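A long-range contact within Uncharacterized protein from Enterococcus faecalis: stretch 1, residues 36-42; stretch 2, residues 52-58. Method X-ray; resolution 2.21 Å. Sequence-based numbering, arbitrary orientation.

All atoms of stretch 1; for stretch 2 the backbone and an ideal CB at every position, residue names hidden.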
# COMPACT_ATOMS: atom_id res chain seq x y z
N ILE B 36 -7.13 -13.63 4.47
CA ILE B 36 -6.79 -12.57 3.50
C ILE B 36 -7.12 -13.09 2.10
O ILE B 36 -6.72 -14.18 1.75
CB ILE B 36 -5.28 -12.19 3.51
CG1 ILE B 36 -4.75 -11.93 4.93
CG2 ILE B 36 -5.00 -10.99 2.65
CD1 ILE B 36 -5.52 -10.91 5.72
N HIS B 37 -7.81 -12.28 1.31
CA HIS B 37 -8.12 -12.62 -0.08
C HIS B 37 -7.37 -11.64 -1.00
O HIS B 37 -7.51 -10.42 -0.84
CB HIS B 37 -9.64 -12.55 -0.33
CG HIS B 37 -10.44 -13.45 0.57
ND1 HIS B 37 -10.81 -14.73 0.21
CD2 HIS B 37 -10.92 -13.27 1.82
CE1 HIS B 37 -11.50 -15.28 1.19
NE2 HIS B 37 -11.58 -14.42 2.18
N SER B 38 -6.53 -12.16 -1.91
CA SER B 38 -5.91 -11.33 -2.92
C SER B 38 -6.89 -11.12 -4.07
O SER B 38 -7.14 -12.04 -4.88
CB SER B 38 -4.59 -11.94 -3.42
OG SER B 38 -4.09 -11.16 -4.50
N LEU B 39 -7.46 -9.92 -4.16
CA LEU B 39 -8.48 -9.65 -5.18
C LEU B 39 -8.12 -8.58 -6.20
O LEU B 39 -9.00 -8.00 -6.84
CB LEU B 39 -9.86 -9.38 -4.54
CG LEU B 39 -10.39 -10.40 -3.50
CD1 LEU B 39 -11.69 -9.91 -2.96
CD2 LEU B 39 -10.55 -11.83 -4.06
N GLY B 40 -6.83 -8.35 -6.39
CA GLY B 40 -6.36 -7.45 -7.44
C GLY B 40 -6.48 -7.98 -8.86
O GLY B 40 -6.39 -9.18 -9.11
N GLY B 41 -6.63 -7.07 -9.82
CA GLY B 41 -6.63 -7.44 -11.21
C GLY B 41 -8.02 -7.72 -11.74
O GLY B 41 -8.99 -7.81 -10.98
N THR B 42 -8.13 -7.82 -13.05
CA THR B 42 -9.35 -8.27 -13.65
C THR B 42 -9.41 -9.80 -13.59
O THR B 42 -8.46 -10.45 -13.15
CB THR B 42 -9.47 -7.80 -15.10
OG1 THR B 42 -8.55 -8.54 -15.91
CG2 THR B 42 -9.19 -6.28 -15.19
N UNK B 52 -17.12 -8.23 -9.13
CA UNK B 52 -17.61 -9.60 -9.03
C UNK B 52 -16.63 -10.53 -8.29
O UNK B 52 -17.02 -11.57 -7.79
CB UNK B 52 -17.88 -10.15 -10.43
N UNK B 53 -15.38 -10.13 -8.16
CA UNK B 53 -14.39 -10.89 -7.33
C UNK B 53 -14.72 -10.83 -5.84
O UNK B 53 -14.67 -11.84 -5.15
CB UNK B 53 -12.98 -10.34 -7.55
N UNK B 54 -15.10 -9.62 -5.40
CA UNK B 54 -15.60 -9.35 -4.06
C UNK B 54 -16.92 -10.09 -3.81
O UNK B 54 -17.02 -10.84 -2.84
CB UNK B 54 -15.79 -7.84 -3.86
N UNK B 55 -17.91 -9.90 -4.70
CA UNK B 55 -19.21 -10.56 -4.58
C UNK B 55 -19.05 -12.08 -4.47
O UNK B 55 -19.53 -12.67 -3.51
CB UNK B 55 -20.09 -10.21 -5.78
N UNK B 56 -18.43 -12.71 -5.46
CA UNK B 56 -18.17 -14.15 -5.40
C UNK B 56 -17.43 -14.57 -4.11
O UNK B 56 -17.81 -15.54 -3.48
CB UNK B 56 -17.35 -14.57 -6.62
N UNK B 57 -16.40 -13.83 -3.71
CA UNK B 57 -15.68 -14.11 -2.47
C UNK B 57 -16.61 -14.11 -1.26
O UNK B 57 -16.63 -15.08 -0.51
CB UNK B 57 -14.56 -13.08 -2.27
N UNK B 58 -17.41 -13.05 -1.09
CA UNK B 58 -18.43 -13.02 -0.04
C UNK B 58 -19.47 -14.15 -0.17
O UNK B 58 -19.85 -14.78 0.82
CB UNK B 58 -19.14 -11.67 -0.06

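Stretch 2 is one helical segment, with phi and psi in the helical range throughout. It packs against the end of a strand and the loop that follows it, residues 36-42. Positions one turn apart, 53 and 57, point toward stretch 1.

Position 52 has nothing of stretch 1 within 5.5 Å of its CB. The visible atoms set no preference beyond helix compatibility. The residue is Met 52, present as selenomethionine, and it makes no contact here.

Position 53 points toward stretch 1, with its CB 4.4 Å from Leu 39 CB. Beyond Leu 39 lies a run of backbone carbonyls, those of Gly 40, Gly 41 and Thr 42 among them. An apolar residue could pack on Leu 39. A long side chain ending in a donor, such as lysine, arginine or glutamine, could also use the carbonyls. The residue is Lys 53. Its chain passes Leu 39 and brings NZ to 3.0 Å from Gly 40 O. NZ gives a weak hydrogen bond to Gly 41 O at 3.4 Å. A water accepts from Lys 53 NZ at 2.7 Å and donates to Ser 38 O at 3.2 Å and Gly 40 O at 2.5 Å, so it ties the amine to the loop. Gly 41, at phi 92° and psi 168°, has a backbone that itself calls for glycine.

Position 54 points sideways, with its CB 4.7 Å from Leu 39 CD1. Leucine, isoleucine, valine or methionine would suit this apolar neighbour. The residue is Ile 54, whose CG1 lies 4.3 Å from Leu 39 CD1.

Positions 55 and 56 are out of reach of stretch 1, which gives no guide to either. They are Ile 55 and Asp 56.

Position 57 points toward stretch 1. Its CB is 4.3 Å from Leu 39 CD1 and 4.8 Å from His 37 ND1. With a methyl and a ring so near, a small or medium side chain would suit: alanine, valine, serine or threonine. The residue is Thr 57. Its CG2 sits over one face of the His 37 ring, 3.6 Å from the ring centroid and 16° off the normal, a CH-pi contact. Its OG1 lies 3.4 Å from Leu 39 CD2. The hydroxyl donates to Lys 53 O, with OG1 and O 2.5 Å apart, so its polarity is met within the helix.

Position 58 points away, and many residues would be accepted. The residue is Ile 58, which stays 6.9 Å or more from stretch 1 at its side chain.

Stretch 2 52-58: MKIIDTI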
# COMPACT_ATOMS: atom_id res chain seq x y z
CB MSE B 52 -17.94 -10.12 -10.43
CG MSE B 52 -19.09 -11.14 -10.47
SE MSE B 52 -20.81 -10.40 -9.87
CE MSE B 52 -21.07 -9.04 -11.24
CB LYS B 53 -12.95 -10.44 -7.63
CG LYS B 53 -12.56 -10.75 -9.08
CD LYS B 53 -11.16 -10.28 -9.41
CE LYS B 53 -10.17 -11.42 -9.34
NZ LYS B 53 -8.78 -10.90 -9.50
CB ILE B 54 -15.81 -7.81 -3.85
CG1 ILE B 54 -14.55 -7.03 -4.26
CG2 ILE B 54 -16.18 -7.52 -2.41
CD1 ILE B 54 -14.64 -5.47 -4.19
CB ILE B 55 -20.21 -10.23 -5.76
CG1 ILE B 55 -20.36 -8.72 -6.04
CG2 ILE B 55 -21.61 -10.90 -5.54
CD1 ILE B 55 -20.83 -7.93 -4.88
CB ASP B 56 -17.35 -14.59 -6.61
CG ASP B 56 -18.15 -14.57 -7.91
OD1 ASP B 56 -19.40 -14.76 -7.90
OD2 ASP B 56 -17.50 -14.37 -8.96
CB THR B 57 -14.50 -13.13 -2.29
OG1 THR B 57 -13.60 -13.28 -3.40
CG2 THR B 57 -13.79 -13.41 -1.01
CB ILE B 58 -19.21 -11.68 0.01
CG1 ILE B 58 -18.29 -10.44 -0.01
CG2 ILE B 58 -20.31 -11.71 1.10
CD1 ILE B 58 -17.30 -10.37 1.03
O HOH W 1 -6.63 -11.33 -7.93
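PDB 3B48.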